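Local coordinates for protein HhaI Restriction Endonuclease (Haemophilus parahaemolyticus, PDB 6UKF) that binds its cognate DNA as a type II restriction endonuclease and cuts it, probably by metal-dependent hydrolysis of the phosphodiester backbone, at residues 247-250 with 251-255; 119-123 with 124-128; 83-86 with 87-91. All blocks are in the same frame, centred on the assembly; numbering follows the deposited sequence. Where two conformers were deposited one is given.

Contact 1: 247-250 with 251-255; sequences EDRK and AFEAA. With EDO (1,2-ethanediol), chain J.
Arg249 meets Glu253, one turn further on, through its CG methylene and not its guanidinium. CG of Arg249 lies 3.7 Å from OE2 of Glu253. Arg249 has a second conformer, and what follows holds for the one modelled here. The guanidinium plane stands 88° from the carboxylate plane. The charged ends do not pair directly: Arg249 NH1 is 5.0 Å from Glu253 OE2. Both instead hydrogen-bond to the hydroxyl of Tyr18, and NH1 also reaches the hydroxyl of Tyr13. The bends in the Arg249 chain at chi2 (61°) and chi3 (81°) bring its guanidinium to these tyrosines.

The contact is one continuous run of alpha helix, the C-terminal helix 242-255. Its i to i+4 backbone bonds run from Ala251 N to Glu247 O through Ala254 N to Lys250 O, the last at 2.8 Å.

The tight side faces the protein. Phe252 is buried there, its ring edge-to-face with both Phe128 and Tyr18. Asp248 is buried beside it, and its OD1 is hydrogen-bonded to the hydroxyl of Tyr147. The other side is loose. Lys250 is exposed, with its chain extended beyond CG. A 1,2-ethanediol, probably from the crystallisation liquor, is modelled by this side. Its O1 donates to Glu253 OE1 at 3.0 Å, but the fit of the diol is doubtful.

Contact 2: 119-123 with 124-128; sequences EYYKS and KSVKF. With EDO (1,2-ethanediol), chain I; nucleotides of chain B.
Lys124 bends at chi2 (-53°), which brings the far part of its chain across the ring of Tyr120, and the tyrosine's chi1 of 175° swings that ring away from its own backbone N. CG of Lys124 lies over one face toward the rim, 4.1 Å above the plane. Further along, Lys124 CE comes within 3.4 Å of Tyr120 CE1. OP1 of DG8 of chain B lies at the edge of the same ring, near its plane. Tyr120 OH donates to this OP1 at 2.6 Å. Tyr120 also stacks with Trp116.

Ser123 OG turns back and donates to Tyr120 O at 2.6 Å. That carbonyl also takes a weak bond from Lys124 N. Val126 runs alongside Tyr121, with their CB atoms 4.0 Å apart. A water joins Ser123 O to Ser125 OG on the exposed side.

Ser125 has positive phi (61°), which takes the chain out of the helix. Val126 N then bonds to Tyr121 O at 2.9 Å, and Ser125 N to Lys122 O at 3.0 Å from above the carbonyl plane. With Tyr120 in the last turn reaching the DNA phosphate, helix 110-123 is closed before strand 126-132 by a Schellman motif.

Contact 3: 83-86 with 87-91; sequences QKIM and QFMSE
Ile85 and Met89 run together down one flank of helix 80-91. This is i to i+4 packing within an alpha helix. CG2 of Ile85 is 4.0 Å from SD of Met89, so a methyl branch meets the sulfur. Met89 CG also lies 3.4 Å from the carbonyl oxygen of Ile85. The torsions suit this: CG2 of Ile85 is anti to its own backbone N, and Met89 has CG beside the backbone N (chi1 -69°).

Below the side chains, the backbone keeps the spacing. Met89 N donates to Ile85 O at 3.0 Å, and Phe88 N to Lys84 O at 3.0 Å.

The next shell is the surrounding fold. Ile85 and Met89 are both buried. Ile85 rests on Phe57 of strand 51-62 and on Val112 and Phe113 of helix 110-123. Met89 rests on Leu59 and Phe68, and Met86 on Leu59 and Tyr70. Phe88 packs on Pro107 and Leu108. The helix is thus seated on two adjacent strands of an antiparallel sheet. Ser90 OG accepts from the backbone N of Phe68 in the edge strand 67-70.

Met86 O takes two bonds from one residue: Ser90 N at 2.8 Å and Ser90 OG at 2.9 Å reach it from opposite faces of its carbonyl plane.

Overall arrangement
All three contacts are local and mix buried with exposed residues. Contacts 1 and 3 are runs of regular helix, each resting one flank on a different sheet; contact 2 is a helix end that turns into a strand. Contacts 1 and 2 touch, because Phe128 packs against Phe252 and Ala255. Contact 2 supplies the start of strand 126-132 in the mixed sheet, and contact 1 packs on the same sheet. Contact 3 stands apart, its nearest atoms about 10 Å from contact 2, although Ile85 reaches helix 110-123. Its buried flank is largely aliphatic and thioether. Contact 1 adds charged groups held by tyrosine hydroxyls. Contact 2 alone bonds the DNA.

Contact 1: 247-250 with 251-255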
ATOM      1  N   GLU A 247      13.144  21.344  13.382  1.00  9.57           N
ATOM      2  CA  GLU A 247      12.653  22.312  12.406  1.00  9.15           C
ATOM      3  C   GLU A 247      11.470  21.754  11.626  1.00  8.63           C
ATOM      4  O   GLU A 247      10.573  22.510  11.233  1.00  8.62           O
ATOM      5  CB  GLU A 247      13.777  22.775  11.480  1.00 12.14           C
ATOM      6  CG  GLU A 247      14.300  21.720  10.524  1.00 14.24           C
ATOM      7  CD  GLU A 247      15.491  22.206   9.717  1.00 16.23           C
ATOM      8  OE1 GLU A 247      15.967  23.337   9.958  1.00 16.49           O
ATOM      9  OE2 GLU A 247      15.960  21.450   8.840  1.00 19.57           O
ATOM     10  N   ASP A 248      11.433  20.434  11.426  1.00  7.88           N
ATOM     11  CA  ASP A 248      10.321  19.820  10.710  1.00  8.17           C
ATOM     12  C   ASP A 248       9.043  19.828  11.534  1.00  7.99           C
ATOM     13  O   ASP A 248       7.951  19.976  10.974  1.00  8.43           O
ATOM     14  CB  ASP A 248      10.700  18.411  10.262  1.00  8.18           C
ATOM     15  CG  ASP A 248      11.573  18.433   9.041  1.00  9.87           C
ATOM     16  OD1 ASP A 248      12.101  17.432   8.666  1.00 10.45           O
ATOM     17  OD2 ASP A 248      11.689  19.617   8.455  1.00 11.68           O
ATOM     18  N   ARG A 249       9.146  19.671  12.854  1.00  8.13           N
ATOM     19  CA  ARG A 249       7.957  19.818  13.684  0.60  9.16           C
ATOM     20  C   ARG A 249       7.413  21.238  13.591  1.00  8.28           C
ATOM     21  O   ARG A 249       6.196  21.443  13.532  1.00  8.66           O
ATOM     22  CB  ARG A 249       8.261  19.426  15.131  0.60 11.17           C
ATOM     23  CG  ARG A 249       7.029  19.383  16.039  0.60 14.87           C
ATOM     24  CD  ARG A 249       5.986  18.357  15.583  0.60 16.75           C
ATOM     25  NE  ARG A 249       6.292  16.988  15.997  0.60 14.40           N
ATOM     26  CZ  ARG A 249       5.578  16.276  16.871  0.60 13.33           C
ATOM     27  NH1 ARG A 249       4.492  16.781  17.445  0.60 11.60           N
ATOM     28  NH2 ARG A 249       5.950  15.040  17.166  0.60 13.46           N
ATOM     29  N   LYS A 250       8.301  22.234  13.552  1.00  8.97           N
ATOM     30  CA  LYS A 250       7.843  23.609  13.392  1.00  9.44           C
ATOM     31  C   LYS A 250       7.213  23.828  12.024  1.00  7.82           C
ATOM     32  O   LYS A 250       6.233  24.568  11.903  1.00  8.91           O
ATOM     33  CB  LYS A 250       8.995  24.574  13.644  1.00 11.13           C
ATOM     34  CG  LYS A 250       9.295  24.686  15.116  1.00 15.77           C
ATOM     35  CD  LYS A 250      10.351  25.716  15.424  1.00 20.42           C
ATOM     36  CE  LYS A 250      10.294  26.102  16.889  1.00 20.71           C
ATOM     37  NZ  LYS A 250      11.322  27.119  17.208  1.00 21.66           N
ATOM     38  N   ALA A 251       7.742  23.178  10.986  1.00  8.14           N
ATOM     39  CA  ALA A 251       7.120  23.278   9.670  1.00  8.35           C
ATOM     40  C   ALA A 251       5.694  22.746   9.702  1.00  7.71           C
ATOM     41  O   ALA A 251       4.791  23.330   9.093  1.00  8.03           O
ATOM     42  CB  ALA A 251       7.945  22.514   8.636  1.00  9.39           C
ATOM     43  N   PHE A 252       5.474  21.632  10.401  1.00  7.28           N
ATOM     44  CA  PHE A 252       4.124  21.096  10.528  1.00  7.32           C
ATOM     45  C   PHE A 252       3.225  22.057  11.290  1.00  7.14           C
ATOM     46  O   PHE A 252       2.080  22.302  10.895  1.00  7.75           O
ATOM     47  CB  PHE A 252       4.170  19.748  11.244  1.00  7.40           C
ATOM     48  CG  PHE A 252       2.824  19.109  11.415  1.00  8.11           C
ATOM     49  CD1 PHE A 252       2.140  18.609  10.319  1.00  8.38           C
ATOM     50  CD2 PHE A 252       2.238  19.007  12.666  1.00  8.96           C
ATOM     51  CE1 PHE A 252       0.903  18.018  10.466  1.00  9.41           C
ATOM     52  CE2 PHE A 252       0.994  18.419  12.818  1.00 10.11           C
ATOM     53  CZ  PHE A 252       0.330  17.921  11.717  1.00 10.04           C
ATOM     54  N   GLU A 253       3.731  22.606  12.392  1.00  7.39           N
ATOM     55  CA  GLU A 253       2.949  23.542  13.184  1.00  7.88           C
ATOM     56  C   GLU A 253       2.623  24.801  12.399  1.00  8.22           C
ATOM     57  O   GLU A 253       1.562  25.401  12.608  1.00 10.06           O
ATOM     58  CB  GLU A 253       3.693  23.841  14.483  1.00  8.82           C
ATOM     59  CG  GLU A 253       3.680  22.628  15.398  1.00 10.00           C
ATOM     60  CD  GLU A 253       4.504  22.788  16.650  1.00 13.02           C
ATOM     61  OE1 GLU A 253       5.099  23.867  16.851  1.00 16.94           O
ATOM     62  OE2 GLU A 253       4.552  21.819  17.437  1.00 14.46           O
ATOM     63  N   ALA A 254       3.501  25.207  11.484  1.00  8.00           N
ATOM     64  CA  ALA A 254       3.170  26.317  10.599  1.00  8.37           C
ATOM     65  C   ALA A 254       2.077  25.915   9.617  1.00  8.37           C
ATOM     66  O   ALA A 254       1.099  26.646   9.428  1.00  9.45           O
ATOM     67  CB  ALA A 254       4.418  26.781   9.849  1.00  9.07           C
ATOM     68  N   ALA A 255       2.220  24.740   8.999  1.00  8.27           N
ATOM     69  CA  ALA A 255       1.277  24.319   7.967  1.00  8.73           C
ATOM     70  C   ALA A 255      -0.152  24.269   8.496  1.00  9.14           C
ATOM     71  O   ALA A 255      -1.091  24.682   7.805  1.00 10.23           O
ATOM     72  CB  ALA A 255       1.686  22.951   7.419  1.00  9.56           C
TER
HETATM   73  C1  EDO J 707       7.200  23.976  19.549  1.00 49.97           C
HETATM   74  O1  EDO J 707       7.735  23.934  18.220  1.00 48.73           O
HETATM   75  C2  EDO J 707       5.929  23.138  19.611  1.00 51.00           C
HETATM   76  O2  EDO J 707       5.453  23.090  20.960  1.00 52.67           O

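Contact 2: 119-123 with 124-128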
ATOM      1  N   GLU A 119       7.873  13.121  -5.591  0.56  8.99           N
ATOM      2  CA  GLU A 119       6.978  13.484  -6.685  0.56  9.35           C
ATOM      3  C   GLU A 119       5.607  12.856  -6.490  0.56  8.81           C
ATOM      4  O   GLU A 119       4.575  13.533  -6.582  0.56 10.06           O
ATOM      5  CB  GLU A 119       7.570  13.007  -8.013  0.56 11.05           C
ATOM      6  CG  GLU A 119       8.814  13.750  -8.467  0.56 13.91           C
ATOM      7  CD  GLU A 119       8.498  15.009  -9.252  0.56 18.23           C
ATOM      8  OE1 GLU A 119       7.391  15.097  -9.827  0.56 18.44           O
ATOM      9  OE2 GLU A 119       9.358  15.912  -9.299  0.56 22.88           O
ATOM     10  N   TYR A 120       5.583  11.552  -6.220  1.00  8.61           N
ATOM     11  CA  TYR A 120       4.321  10.834  -6.128  1.00  8.93           C
ATOM     12  C   TYR A 120       3.466  11.367  -4.989  1.00  8.68           C
ATOM     13  O   TYR A 120       2.282  11.668  -5.174  1.00 10.19           O
ATOM     14  CB  TYR A 120       4.589   9.343  -5.943  1.00 10.11           C
ATOM     15  CG  TYR A 120       3.332   8.550  -5.713  1.00 11.07           C
ATOM     16  CD1 TYR A 120       2.398   8.394  -6.725  1.00 13.59           C
ATOM     17  CD2 TYR A 120       3.069   7.968  -4.480  1.00 11.76           C
ATOM     18  CE1 TYR A 120       1.242   7.680  -6.522  1.00 16.73           C
ATOM     19  CE2 TYR A 120       1.912   7.247  -4.268  1.00 13.78           C
ATOM     20  CZ  TYR A 120       1.003   7.107  -5.294  1.00 15.60           C
ATOM     21  OH  TYR A 120      -0.154   6.393  -5.098  1.00 18.86           O
ATOM     22  N   TYR A 121       4.044  11.494  -3.797  1.00  8.29           N
ATOM     23  CA  TYR A 121       3.239  11.925  -2.659  1.00  9.06           C
ATOM     24  C   TYR A 121       2.825  13.387  -2.785  1.00  8.64           C
ATOM     25  O   TYR A 121       1.699  13.742  -2.424  1.00 10.09           O
ATOM     26  CB  TYR A 121       3.933  11.574  -1.343  1.00  9.22           C
ATOM     27  CG  TYR A 121       3.790  10.092  -1.083  1.00  9.17           C
ATOM     28  CD1 TYR A 121       2.622   9.577  -0.547  1.00 10.66           C
ATOM     29  CD2 TYR A 121       4.791   9.204  -1.443  1.00 10.53           C
ATOM     30  CE1 TYR A 121       2.467   8.222  -0.342  1.00 11.39           C
ATOM     31  CE2 TYR A 121       4.648   7.846  -1.241  1.00 10.94           C
ATOM     32  CZ  TYR A 121       3.482   7.359  -0.689  1.00 11.00           C
ATOM     33  OH  TYR A 121       3.330   6.008  -0.491  1.00 13.19           O
ATOM     34  N   LYS A 122       3.685  14.241  -3.341  1.00  9.15           N
ATOM     35  CA  LYS A 122       3.249  15.601  -3.647  1.00 10.39           C
ATOM     36  C   LYS A 122       2.045  15.587  -4.584  1.00 11.01           C
ATOM     37  O   LYS A 122       1.105  16.373  -4.415  1.00 12.62           O
ATOM     38  CB  LYS A 122       4.391  16.405  -4.267  1.00 10.77           C
ATOM     39  CG  LYS A 122       5.517  16.771  -3.308  1.00 12.11           C
ATOM     40  CD  LYS A 122       6.692  17.369  -4.067  1.00 15.81           C
ATOM     41  CE  LYS A 122       7.880  17.640  -3.161  1.00 15.65           C
ATOM     42  NZ  LYS A 122       9.041  18.172  -3.919  1.00 17.12           N
ATOM     43  N   SER A 123       2.054  14.695  -5.580  1.00 11.71           N
ATOM     44  CA  SER A 123       0.960  14.633  -6.542  1.00 14.39           C
ATOM     45  C   SER A 123      -0.351  14.216  -5.893  1.00 15.62           C
ATOM     46  O   SER A 123      -1.421  14.518  -6.432  1.00 18.30           O
ATOM     47  CB  SER A 123       1.314  13.663  -7.673  1.00 16.71           C
ATOM     48  OG  SER A 123       1.004  12.326  -7.323  1.00 17.85           O
ATOM     49  N   LYS A 124      -0.294  13.530  -4.754  1.00 14.82           N
ATOM     50  CA  LYS A 124      -1.485  13.132  -4.021  1.00 16.30           C
ATOM     51  C   LYS A 124      -1.813  14.092  -2.885  1.00 13.13           C
ATOM     52  O   LYS A 124      -2.632  13.760  -2.021  1.00 14.45           O
ATOM     53  CB  LYS A 124      -1.323  11.709  -3.485  1.00 19.62           C
ATOM     54  CG  LYS A 124      -0.940  10.686  -4.546  1.00 23.99           C
ATOM     55  CD  LYS A 124      -1.897  10.716  -5.728  1.00 29.23           C
ATOM     56  CE  LYS A 124      -1.465   9.742  -6.808  1.00 33.07           C
ATOM     57  NZ  LYS A 124      -2.212   9.983  -8.072  1.00 35.62           N
ATOM     58  N   SER A 125      -1.198  15.274  -2.874  1.00 12.05           N
ATOM     59  CA  SER A 125      -1.431  16.288  -1.845  1.00 11.62           C
ATOM     60  C   SER A 125      -1.057  15.790  -0.453  1.00  9.47           C
ATOM     61  O   SER A 125      -1.605  16.253   0.551  1.00  9.86           O
ATOM     62  CB  SER A 125      -2.867  16.818  -1.864  1.00 15.01           C
ATOM     63  OG  SER A 125      -3.232  17.282  -3.151  1.00 18.15           O
ATOM     64  N   VAL A 126      -0.120  14.849  -0.384  1.00  8.37           N
ATOM     65  CA  VAL A 126       0.463  14.418   0.879  1.00  8.83           C
ATOM     66  C   VAL A 126       1.655  15.325   1.151  1.00 10.05           C
ATOM     67  O   VAL A 126       2.668  15.263   0.450  1.00 14.99           O
ATOM     68  CB  VAL A 126       0.882  12.944   0.834  1.00  9.90           C
ATOM     69  CG1 VAL A 126       1.684  12.580   2.084  1.00 12.19           C
ATOM     70  CG2 VAL A 126      -0.340  12.057   0.707  1.00 11.12           C
ATOM     71  N   LYS A 127       1.527  16.175   2.169  1.00  9.08           N
ATOM     72  CA  LYS A 127       2.558  17.146   2.501  1.00  9.27           C
ATOM     73  C   LYS A 127       3.429  16.713   3.670  1.00  7.58           C
ATOM     74  O   LYS A 127       4.549  17.217   3.805  1.00  7.91           O
ATOM     75  CB  LYS A 127       1.923  18.499   2.853  1.00 12.08           C
ATOM     76  CG  LYS A 127       1.371  19.297   1.676  1.00 16.21           C
ATOM     77  CD  LYS A 127       0.914  20.671   2.147  1.00 18.75           C
ATOM     78  CE  LYS A 127       0.008  21.368   1.141  1.00 22.61           C
ATOM     79  NZ  LYS A 127       0.761  21.952  -0.005  1.00 27.27           N
ATOM     80  N   PHE A 128       2.940  15.807   4.514  1.00  7.50           N
ATOM     81  CA  PHE A 128       3.670  15.368   5.690  1.00  7.29           C
ATOM     82  C   PHE A 128       3.484  13.873   5.874  1.00  7.26           C
ATOM     83  O   PHE A 128       2.488  13.292   5.433  1.00  7.87           O
ATOM     84  CB  PHE A 128       3.184  16.084   6.959  1.00  8.10           C
ATOM     85  CG  PHE A 128       3.590  17.524   7.024  1.00  8.34           C
ATOM     86  CD1 PHE A 128       2.846  18.497   6.381  1.00  9.59           C
ATOM     87  CD2 PHE A 128       4.728  17.904   7.715  1.00  8.74           C
ATOM     88  CE1 PHE A 128       3.228  19.825   6.428  1.00 10.64           C
ATOM     89  CE2 PHE A 128       5.113  19.231   7.765  1.00  9.80           C
ATOM     90  CZ  PHE A 128       4.363  20.190   7.119  1.00 10.22           C
TER
HETATM   91  C1  EDO I 706      -5.855  18.914  -0.369  1.00 35.90           C
HETATM   92  O1  EDO I 706      -4.552  19.493  -0.512  1.00 34.80           O
HETATM   93  C2  EDO I 706      -6.672  19.143  -1.637  1.00 39.42           C
HETATM   94  O2  EDO I 706      -6.096  18.415  -2.729  1.00 41.73           O
ATOM     95  P    DG B   8      -0.332   3.503  -3.225  1.00  9.94           P
ATOM     96  OP1  DG B   8      -0.283   4.945  -2.902  1.00 11.75           O
ATOM     97  OP2  DG B   8       0.924   2.760  -3.477  1.00 11.18           O
ATOM     98  O5'  DG B   8      -1.131   2.792  -2.045  1.00  9.53           O
ATOM     99  C5'  DG B   8      -2.343   3.375  -1.587  1.00  9.64           C
ATOM    100  C4'  DG B   8      -2.995   2.507  -0.542  1.00  9.71           C
ATOM    101  O4'  DG B   8      -3.466   1.283  -1.143  1.00  9.73           O
ATOM    102  C3'  DG B   8      -2.075   2.060   0.577  1.00  9.33           C
ATOM    103  O3'  DG B   8      -2.027   3.026   1.573  1.00  9.97           O
ATOM    104  C2'  DG B   8      -2.706   0.762   1.052  1.00 10.35           C
ATOM    105  C1'  DG B   8      -3.295   0.203  -0.227  1.00  9.73           C
ATOM    106  N9   DG B   8      -2.483  -0.809  -0.905  1.00  8.69           N
ATOM    107  C8   DG B   8      -1.563  -0.604  -1.906  1.00  9.04           C
ATOM    108  N7   DG B   8      -1.042  -1.710  -2.364  1.00  8.80           N
ATOM    109  C5   DG B   8      -1.670  -2.710  -1.632  1.00  8.39           C
ATOM    110  C6   DG B   8      -1.524  -4.117  -1.687  1.00  8.67           C
ATOM    111  O6   DG B   8      -0.792  -4.786  -2.424  1.00  9.95           O
ATOM    112  N1   DG B   8      -2.356  -4.756  -0.773  1.00  8.86           N
ATOM    113  C2   DG B   8      -3.212  -4.116   0.089  1.00  8.98           C
ATOM    114  N2   DG B   8      -3.936  -4.900   0.899  1.00 10.26           N
ATOM    115  N3   DG B   8      -3.357  -2.804   0.148  1.00  9.24           N
ATOM    116  C4   DG B   8      -2.564  -2.167  -0.739  1.00  9.06           C
TER
HETATM  117  O   HOH W   1      -3.884  15.448  -5.212  1.00 35.65           O

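Contact 3: 83-86 with 87-91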
ATOM      1  N   GLN A  83      11.110   7.396 -15.235  1.00 11.30           N
ATOM      2  CA  GLN A  83      11.814   7.168 -16.492  0.65 12.79           C
ATOM      3  C   GLN A  83      13.212   6.615 -16.256  1.00 12.25           C
ATOM      4  O   GLN A  83      13.668   5.730 -16.989  1.00 12.36           O
ATOM      5  CB  GLN A  83      11.851   8.465 -17.306  0.65 16.99           C
ATOM      6  CG  GLN A  83      10.582   8.682 -18.114  0.65 20.17           C
ATOM      7  CD  GLN A  83      10.334  10.130 -18.480  0.65 23.29           C
ATOM      8  OE1 GLN A  83      11.093  11.024 -18.110  0.65 26.13           O
ATOM      9  NE2 GLN A  83       9.255  10.370 -19.214  0.65 24.19           N
ATOM     10  N   LYS A  84      13.912   7.120 -15.235  1.00 11.72           N
ATOM     11  CA  LYS A  84      15.236   6.588 -14.927  1.00 11.22           C
ATOM     12  C   LYS A  84      15.158   5.112 -14.554  1.00 10.40           C
ATOM     13  O   LYS A  84      16.001   4.311 -14.977  1.00 10.69           O
ATOM     14  CB  LYS A  84      15.878   7.381 -13.790  1.00 11.77           C
ATOM     15  CG  LYS A  84      16.199   8.831 -14.118  1.00 16.74           C
ATOM     16  CD  LYS A  84      16.761   9.548 -12.902  1.00 19.70           C
ATOM     17  CE  LYS A  84      16.731  11.058 -13.070  1.00 23.12           C
ATOM     18  NZ  LYS A  84      17.395  11.509 -14.323  1.00 26.50           N
ATOM     19  N   ILE A  85      14.152   4.738 -13.764  1.00  9.11           N
ATOM     20  CA  ILE A  85      13.991   3.342 -13.368  1.00  9.21           C
ATOM     21  C   ILE A  85      13.688   2.480 -14.585  1.00  9.49           C
ATOM     22  O   ILE A  85      14.295   1.421 -14.787  1.00  9.73           O
ATOM     23  CB  ILE A  85      12.894   3.218 -12.294  1.00  8.98           C
ATOM     24  CG1 ILE A  85      13.326   3.936 -11.012  1.00  9.22           C
ATOM     25  CG2 ILE A  85      12.577   1.753 -12.024  1.00 10.25           C
ATOM     26  CD1 ILE A  85      12.202   4.135 -10.019  1.00  9.50           C
ATOM     27  N   MET A  86      12.730   2.915 -15.407  1.00  9.62           N
ATOM     28  CA  MET A  86      12.383   2.157 -16.604  1.00 10.81           C
ATOM     29  C   MET A  86      13.575   2.032 -17.539  1.00 11.00           C
ATOM     30  O   MET A  86      13.808   0.967 -18.122  1.00 11.60           O
ATOM     31  CB  MET A  86      11.230   2.843 -17.331  1.00 11.00           C
ATOM     32  CG  MET A  86       9.913   2.761 -16.598  1.00 11.59           C
ATOM     33  SD  MET A  86       8.607   3.698 -17.407  1.00 14.35           S
ATOM     34  CE  MET A  86       8.555   2.925 -19.023  1.00 18.25           C
ATOM     35  N   GLN A  87      14.332   3.116 -17.706  1.00 10.99           N
ATOM     36  CA  GLN A  87      15.498   3.075 -18.577  1.00 12.54           C
ATOM     37  C   GLN A  87      16.519   2.069 -18.066  1.00 11.79           C
ATOM     38  O   GLN A  87      17.053   1.263 -18.835  1.00 12.16           O
ATOM     39  CB  GLN A  87      16.110   4.470 -18.670  1.00 14.64           C
ATOM     40  CG  GLN A  87      17.437   4.527 -19.392  1.00 19.74           C
ATOM     41  CD  GLN A  87      17.949   5.939 -19.527  1.00 27.35           C
ATOM     42  OE1 GLN A  87      17.188   6.864 -19.811  1.00 31.00           O
ATOM     43  NE2 GLN A  87      19.244   6.116 -19.314  1.00 32.71           N
ATOM     44  N   PHE A  88      16.798   2.093 -16.762  1.00 11.28           N
ATOM     45  CA  PHE A  88      17.757   1.145 -16.213  1.00 11.18           C
ATOM     46  C   PHE A  88      17.293  -0.289 -16.435  1.00 10.81           C
ATOM     47  O   PHE A  88      18.069  -1.149 -16.867  1.00 11.27           O
ATOM     48  CB  PHE A  88      17.983   1.399 -14.725  1.00 11.87           C
ATOM     49  CG  PHE A  88      18.913   0.407 -14.101  1.00 11.48           C
ATOM     50  CD1 PHE A  88      18.430  -0.770 -13.556  1.00 14.56           C
ATOM     51  CD2 PHE A  88      20.280   0.629 -14.101  1.00 13.43           C
ATOM     52  CE1 PHE A  88      19.289  -1.697 -13.006  1.00 16.60           C
ATOM     53  CE2 PHE A  88      21.144  -0.294 -13.549  1.00 15.17           C
ATOM     54  CZ  PHE A  88      20.647  -1.458 -12.998  1.00 16.90           C
ATOM     55  N   MET A  89      16.024  -0.571 -16.134  1.00 10.22           N
ATOM     56  CA  MET A  89      15.519  -1.929 -16.296  1.00  9.84           C
ATOM     57  C   MET A  89      15.530  -2.349 -17.759  1.00 10.75           C
ATOM     58  O   MET A  89      15.847  -3.501 -18.077  1.00 11.71           O
ATOM     59  CB  MET A  89      14.109  -2.029 -15.717  1.00  9.58           C
ATOM     60  CG  MET A  89      14.069  -1.907 -14.206  1.00  9.77           C
ATOM     61  SD  MET A  89      12.394  -1.892 -13.554  1.00 10.24           S
ATOM     62  CE  MET A  89      11.780  -3.475 -14.127  1.00 10.92           C
ATOM     63  N   SER A  90      15.184  -1.429 -18.663  1.00 10.66           N
ATOM     64  CA  SER A  90      15.153  -1.760 -20.084  1.00 11.63           C
ATOM     65  C   SER A  90      16.555  -1.994 -20.632  1.00 12.97           C
ATOM     66  O   SER A  90      16.773  -2.920 -21.423  1.00 14.19           O
ATOM     67  CB  SER A  90      14.443  -0.649 -20.853  1.00 11.32           C
ATOM     68  OG  SER A  90      13.081  -0.571 -20.473  1.00 13.12           O
ATOM     69  N   GLU A  91      17.521  -1.165 -20.229  1.00 13.36           N
ATOM     70  CA  GLU A  91      18.901  -1.385 -20.645  1.00 13.35           C
ATOM     71  C   GLU A  91      19.470  -2.669 -20.057  1.00 14.07           C
ATOM     72  O   GLU A  91      20.468  -3.187 -20.573  1.00 18.38           O
ATOM     73  CB  GLU A  91      19.756  -0.170 -20.275  1.00 13.93           C
ATOM     74  CG  GLU A  91      19.307   1.116 -20.973  1.00 14.40           C
ATOM     75  CD  GLU A  91      20.213   2.316 -20.709  1.00 17.14           C
ATOM     76  OE1 GLU A  91      20.318   3.133 -21.565  1.00 16.73           O
ATOM     77  OE2 GLU A  91      20.836   2.424 -19.537  1.00 23.08           O
TER